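Local coordinates for Melibiose/raffinose/stachyose-binding protein MelE (Bacillus subtilis subsp. subtilis str. 168, PDB 4R6H), which binds melibiose, raffinose and stachyose as the solute-binding component of the ABC transporter MelEDC-MsmX, which imports these sugars, at residues F194-D199 with F267-G272; Y198-T203 with I302-E307. One frame throughout, in Å; residues are numbered along the deposited sequence.

Contact 1. Residues F194-D199 with F267-G272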
loop_
_atom_site.group_PDB
_atom_site.type_symbol
_atom_site.label_atom_id
_atom_site.label_comp_id
_atom_site.label_asym_id
_atom_site.label_seq_id
_atom_site.Cartn_x
_atom_site.Cartn_y
_atom_site.Cartn_z
ATOM N N PHE A 194 -12.744 1.862 4.875
ATOM C CA PHE A 194 -12.493 1.989 6.311
ATOM C C PHE A 194 -11.303 1.170 6.755
ATOM O O PHE A 194 -10.544 1.565 7.653
ATOM C CB PHE A 194 -13.718 1.601 7.121
ATOM C CG PHE A 194 -14.913 2.465 6.836
ATOM C CD1 PHE A 194 -14.895 3.802 7.209
ATOM C CD2 PHE A 194 -16.048 1.961 6.195
ATOM C CE1 PHE A 194 -15.983 4.615 6.955
ATOM C CE2 PHE A 194 -17.135 2.767 5.944
ATOM C CZ PHE A 194 -17.101 4.095 6.305
ATOM N N ALA A 195 -11.081 0.018 6.123
ATOM C CA ALA A 195 -9.910 -0.737 6.436
ATOM C C ALA A 195 -8.649 0.074 6.211
ATOM O O ALA A 195 -7.672 -0.028 6.974
ATOM C CB ALA A 195 -9.861 -2.059 5.668
ATOM N N GLN A 196 -8.619 0.836 5.129
ATOM C CA GLN A 196 -7.441 1.629 4.819
ATOM C C GLN A 196 -7.131 2.646 5.945
ATOM O O GLN A 196 -5.969 2.888 6.299
ATOM C CB GLN A 196 -7.628 2.355 3.479
ATOM C CG GLN A 196 -6.387 3.110 3.073
ATOM C CD GLN A 196 -6.357 3.629 1.656
ATOM O OE1 GLN A 196 -7.226 3.342 0.850
ATOM N NE2 GLN A 196 -5.290 4.371 1.337
ATOM N N TYR A 197 -8.201 3.263 6.445
ATOM C CA TYR A 197 -8.080 4.203 7.563
ATOM C C TYR A 197 -7.441 3.512 8.778
ATOM O O TYR A 197 -6.463 3.999 9.378
ATOM C CB TYR A 197 -9.470 4.810 7.894
ATOM C CG TYR A 197 -9.536 5.416 9.265
ATOM C CD1 TYR A 197 -9.021 6.697 9.520
ATOM C CD2 TYR A 197 -10.029 4.681 10.319
ATOM C CE1 TYR A 197 -9.032 7.221 10.820
ATOM C CE2 TYR A 197 -10.032 5.182 11.607
ATOM C CZ TYR A 197 -9.577 6.466 11.840
ATOM O OH TYR A 197 -9.575 6.954 13.141
ATOM N N TYR A 198 -8.051 2.409 9.184
ATOM C CA TYR A 198 -7.541 1.686 10.347
ATOM C C TYR A 198 -6.111 1.226 10.143
ATOM O O TYR A 198 -5.272 1.345 11.038
ATOM C CB TYR A 198 -8.418 0.515 10.696
ATOM C CG TYR A 198 -9.704 0.803 11.450
ATOM C CD1 TYR A 198 -9.691 1.342 12.738
ATOM C CD2 TYR A 198 -10.935 0.413 10.943
ATOM C CE1 TYR A 198 -10.869 1.545 13.457
ATOM C CE2 TYR A 198 -12.095 0.598 11.660
ATOM C CZ TYR A 198 -12.060 1.138 12.927
ATOM O OH TYR A 198 -13.257 1.309 13.598
ATOM N N ASP A 199 -5.849 0.620 8.981
ATOM C CA ASP A 199 -4.543 0.038 8.713
ATOM C C ASP A 199 -3.445 1.098 8.717
ATOM O O ASP A 199 -2.379 0.909 9.363
ATOM C CB ASP A 199 -4.607 -0.727 7.360
ATOM C CG ASP A 199 -3.591 -1.825 7.232
ATOM O OD1 ASP A 199 -3.035 -2.291 8.210
ATOM O OD2 ASP A 199 -3.448 -2.312 6.113
ATOM N N PHE A 267 -9.832 16.388 1.978
ATOM C CA PHE A 267 -8.915 15.262 2.203
ATOM C C PHE A 267 -9.591 13.937 1.885
ATOM O O PHE A 267 -10.793 13.764 2.066
ATOM C CB PHE A 267 -8.513 15.173 3.651
ATOM C CG PHE A 267 -7.649 16.288 4.146
ATOM C CD1 PHE A 267 -6.260 16.184 4.090
ATOM C CD2 PHE A 267 -8.211 17.402 4.783
ATOM C CE1 PHE A 267 -5.462 17.173 4.635
ATOM C CE2 PHE A 267 -7.409 18.411 5.300
ATOM C CZ PHE A 267 -6.039 18.298 5.236
ATOM N N THR A 268 -8.770 12.965 1.501
ATOM C CA THR A 268 -9.213 11.567 1.408
ATOM C C THR A 268 -7.997 10.687 1.577
ATOM O O THR A 268 -6.886 11.157 1.412
ATOM C CB THR A 268 -10.013 11.284 0.111
ATOM O OG1 THR A 268 -10.714 10.054 0.239
ATOM C CG2 THR A 268 -9.117 11.226 -1.123
ATOM N N MET A 269 -8.185 9.421 1.947
ATOM C CA MET A 269 -7.048 8.511 2.038
ATOM C C MET A 269 -6.477 8.256 0.678
ATOM O O MET A 269 -7.179 8.260 -0.339
ATOM C CB MET A 269 -7.459 7.180 2.655
ATOM C CG MET A 269 -8.061 7.198 4.049
ATOM S SD MET A 269 -7.107 7.679 5.477
ATOM C CE MET A 269 -5.706 6.521 5.398
ATOM N N GLN A 270 -5.154 8.085 0.642
ATOM C CA GLN A 270 -4.514 8.038 -0.654
ATOM C C GLN A 270 -4.892 6.803 -1.443
ATOM O O GLN A 270 -4.850 5.688 -0.921
ATOM C CB GLN A 270 -3.048 8.056 -0.414
ATOM C CG GLN A 270 -2.273 8.497 -1.599
ATOM C CD GLN A 270 -0.870 8.704 -1.174
ATOM O OE1 GLN A 270 -0.629 9.281 -0.103
ATOM N NE2 GLN A 270 0.063 8.290 -1.998
ATOM N N GLY A 271 -5.257 7.011 -2.703
ATOM C CA GLY A 271 -5.541 5.906 -3.621
ATOM C C GLY A 271 -4.451 5.674 -4.667
ATOM O O GLY A 271 -4.321 4.569 -5.213
ATOM N N GLY A 272 -3.673 6.718 -4.960
ATOM C CA GLY A 272 -2.497 6.581 -5.815
ATOM C C GLY A 272 -2.558 7.323 -7.145
ATOM O O GLY A 272 -1.520 7.740 -7.625
#

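Contact 2. Residues Y198-T203 with I302-E307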
loop_
_atom_site.group_PDB
_atom_site.type_symbol
_atom_site.label_atom_id
_atom_site.label_comp_id
_atom_site.label_asym_id
_atom_site.label_seq_id
_atom_site.Cartn_x
_atom_site.Cartn_y
_atom_site.Cartn_z
ATOM N N TYR A 198 -8.051 2.409 9.184
ATOM C CA TYR A 198 -7.541 1.686 10.347
ATOM C C TYR A 198 -6.111 1.226 10.143
ATOM O O TYR A 198 -5.272 1.345 11.038
ATOM C CB TYR A 198 -8.418 0.515 10.696
ATOM C CG TYR A 198 -9.704 0.803 11.450
ATOM C CD1 TYR A 198 -9.691 1.342 12.738
ATOM C CD2 TYR A 198 -10.935 0.413 10.943
ATOM C CE1 TYR A 198 -10.869 1.545 13.457
ATOM C CE2 TYR A 198 -12.095 0.598 11.660
ATOM C CZ TYR A 198 -12.060 1.138 12.927
ATOM O OH TYR A 198 -13.257 1.309 13.598
ATOM N N ASP A 199 -5.849 0.620 8.981
ATOM C CA ASP A 199 -4.543 0.038 8.713
ATOM C C ASP A 199 -3.445 1.098 8.717
ATOM O O ASP A 199 -2.379 0.909 9.363
ATOM C CB ASP A 199 -4.607 -0.727 7.360
ATOM C CG ASP A 199 -3.591 -1.825 7.232
ATOM O OD1 ASP A 199 -3.035 -2.291 8.210
ATOM O OD2 ASP A 199 -3.448 -2.312 6.113
ATOM N N GLN A 200 -3.648 2.209 8.011
ATOM C CA GLN A 200 -2.628 3.223 7.942
ATOM C C GLN A 200 -2.375 3.839 9.313
ATOM O O GLN A 200 -1.232 3.991 9.697
ATOM C CB GLN A 200 -2.935 4.357 6.951
ATOM C CG GLN A 200 -2.678 4.020 5.513
ATOM C CD GLN A 200 -2.890 5.180 4.547
ATOM O OE1 GLN A 200 -3.455 4.972 3.490
ATOM N NE2 GLN A 200 -2.290 6.333 4.830
ATOM N N PHE A 201 -3.453 4.193 10.032
ATOM C CA PHE A 201 -3.250 4.901 11.309
ATOM C C PHE A 201 -2.803 3.973 12.440
ATOM O O PHE A 201 -2.287 4.431 13.454
ATOM C CB PHE A 201 -4.444 5.767 11.685
ATOM C CG PHE A 201 -4.516 7.069 10.938
ATOM C CD1 PHE A 201 -3.611 8.110 11.200
ATOM C CD2 PHE A 201 -5.489 7.274 9.987
ATOM C CE1 PHE A 201 -3.716 9.307 10.515
ATOM C CE2 PHE A 201 -5.620 8.483 9.322
ATOM C CZ PHE A 201 -4.697 9.508 9.582
ATOM N N ALA A 202 -2.980 2.668 12.279
ATOM C CA ALA A 202 -2.452 1.721 13.269
ATOM C C ALA A 202 -0.939 1.818 13.407
ATOM O O ALA A 202 -0.383 1.599 14.475
ATOM C CB ALA A 202 -2.813 0.294 12.879
ATOM N N THR A 203 -0.239 2.178 12.327
ATOM C CA THR A 203 1.218 2.349 12.372
ATOM C C THR A 203 1.700 3.484 13.307
ATOM O O THR A 203 2.459 3.183 14.257
ATOM C CB THR A 203 1.794 2.413 10.930
ATOM O OG1 THR A 203 1.690 1.108 10.308
ATOM C CG2 THR A 203 3.240 2.834 10.885
ATOM N N ILE A 302 4.662 9.606 8.756
ATOM C CA ILE A 302 5.219 8.384 8.197
ATOM C C ILE A 302 4.533 8.078 6.865
ATOM O O ILE A 302 3.316 8.246 6.722
ATOM C CB ILE A 302 5.049 7.216 9.249
ATOM C CG1 ILE A 302 5.837 5.978 8.900
ATOM C CG2 ILE A 302 3.586 6.866 9.479
ATOM C CD1 ILE A 302 7.309 6.142 9.030
ATOM N N TRP A 303 5.327 7.620 5.876
ATOM C CA TRP A 303 4.742 7.000 4.679
ATOM C C TRP A 303 4.464 5.515 4.918
ATOM O O TRP A 303 5.309 4.809 5.465
ATOM C CB TRP A 303 5.685 7.110 3.487
ATOM C CG TRP A 303 5.909 8.485 2.905
ATOM C CD1 TRP A 303 7.094 9.126 2.798
ATOM C CD2 TRP A 303 4.944 9.340 2.296
ATOM N NE1 TRP A 303 6.943 10.327 2.212
ATOM C CE2 TRP A 303 5.623 10.497 1.874
ATOM C CE3 TRP A 303 3.560 9.258 2.095
ATOM C CZ2 TRP A 303 4.977 11.558 1.266
ATOM C CZ3 TRP A 303 2.913 10.286 1.459
ATOM C CH2 TRP A 303 3.602 11.439 1.069
ATOM N N ILE A 304 3.313 5.042 4.472
ATOM C CA ILE A 304 2.922 3.638 4.651
ATOM C C ILE A 304 2.981 2.908 3.351
ATOM O O ILE A 304 2.447 3.376 2.322
ATOM C CB ILE A 304 1.493 3.502 5.205
ATOM C CG1 ILE A 304 1.308 4.263 6.548
ATOM C CG2 ILE A 304 1.101 2.057 5.344
ATOM C CD1 ILE A 304 2.270 3.851 7.610
ATOM N N GLY A 305 3.565 1.730 3.370
ATOM C CA GLY A 305 3.566 0.903 2.150
ATOM C C GLY A 305 4.779 0.026 2.058
ATOM O O GLY A 305 4.836 -1.059 2.678
ATOM N N GLY A 306 5.751 0.512 1.321
ATOM C CA GLY A 306 6.989 -0.236 1.095
ATOM C C GLY A 306 6.862 -1.105 -0.117
ATOM O O GLY A 306 6.761 -0.583 -1.209
ATOM N N GLU A 307 6.872 -2.432 0.044
ATOM C CA GLU A 307 6.609 -3.327 -1.086
ATOM C C GLU A 307 5.311 -3.017 -1.733
ATOM O O GLU A 307 4.292 -2.901 -1.048
ATOM C CB GLU A 307 6.408 -4.762 -0.614
ATOM C CG GLU A 307 7.628 -5.585 -0.448
ATOM C CD GLU A 307 7.279 -7.038 -0.201
ATOM O OE1 GLU A 307 7.440 -7.502 0.945
ATOM O OE2 GLU A 307 6.797 -7.707 -1.126
#

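Contact 1. Residues F194-D199 with F267-G272
Gln196 and Tyr197 on one flank of helix 192-206 meet Met269 and Gln270, where strand 265-269 runs out into a loop; the contact is buried helix-on-sheet packing with one polar clamp. Gln196 serves both, bonding Gln270 and lying along Met269. In the polar part, the Gln196 side chain stands straight off the helix, CG anti to the backbone N (chi1 -176°) and the chain extended beyond it, which carries the amide across to the loop. There NE2 donates to the backbone O of Gln270 at 2.7 Å, with a nearly straight N-H...O angle of 163°. The acceptor lies almost in the amide plane of Gln196, whereas the donor approaches the carbonyl tilted 21° from its plane. NE2 also bonds Gln200 OE1 one turn further along the helix, a second grip that fixes the rotation of the amide. A leucine here would probably leave the Gln270 carbonyl and Gln200 OE1 each without this donor, and the loop less firmly tied to the helix.

Met269 supplies the apolar part. Its side chain passes that of Gln196 in the opposite direction, with CB 3.8 Å from Gln196 NE2, and the bends at chi2 and chi3 curl the thioether onto the helix backbone. CE rests 3.8 Å from Gln196 O and 4.0 Å from Tyr197 CA, while SD lies 4.4 Å from Tyr197 CB. The Tyr197 ring leads away, its OH bonded to Leu231 O, and the Gln270 amide turns to strand 141-148, where OE1 accepts from Gly144 N. Helix 192-206 belongs to the long connection, with several helices, between the parallel neighbours 182-185 and 265-269, an extended beta-alpha-beta crossover of the kind from which the alpha/beta lobes of solute-binding proteins are built.

Contact 2. Residues Y198-T203 with I302-E307
Thr203 and Ile304 reach toward each other tip to tip, and this methyl-to-methyl meeting is the closest approach between helix 192-206 and strand 303-306. On the helix, Thr203 has OG1 beside its backbone N and CG2 anti to that N (chi1 -70°), an orientation that advances the methyl toward the strand. Ile304 answers with its longer branch: CG1 lies beside the backbone N, and the second torsion is bent (chi2 -56°) instead of extended. CD1 thereby settles against the Thr203 branch point, 3.6 Å from CG2 and equally close to CB, with OG1 slightly further off at 3.9 Å. Ile302, two residues before Ile304 and pointing to the same side, adds its CG2 at 4.3 Å from Thr203 CG2.

The setting is a helix laid over a mixed beta-sheet, the layered alpha/beta design of the solute-binding protein lobes; strand 303-306 runs antiparallel to 141-148 and parallel to 370-372. Glu371 of the latter strand touches Thr203, Ile302 and Ile304 alike, bordering the cluster.

One turn back, Gln200 shows how a polar side chain can lend its aliphatic stem to such packing. Its chain crosses Ile304 obliquely, CG being 4.1 Å from Ile304 CG1; the Gln200 carbonyl O is equally near that CG1. Extended beyond CG, the stem carries the buried amide past the isoleucine to polar company: OE1 pairs with Gln196, and NE2 bonds both Gly144 O and Thr292 OG1.

Overall arrangement
Both contacts start from helix 192-206, and their segments on it overlap at Tyr198 and Asp199. Followed from the N terminus, the chain leaves this helix, and contact 1 closes a loop of 67 intervening residues, a little under half of them helical, on reaching 267-272. Contact 2 closes a longer one of 98 residues at 302-307. Because the order along the chain is helix, helix, first strand, second strand, the two closures cross instead of nesting. Their centres lie about 9 Å apart, and Met269 SD packs on Phe201 CE2, in the helix segment of contact 2, at 4.2 Å. One helix thus ties two strands of the same mixed sheet, each paired with strand 141-148.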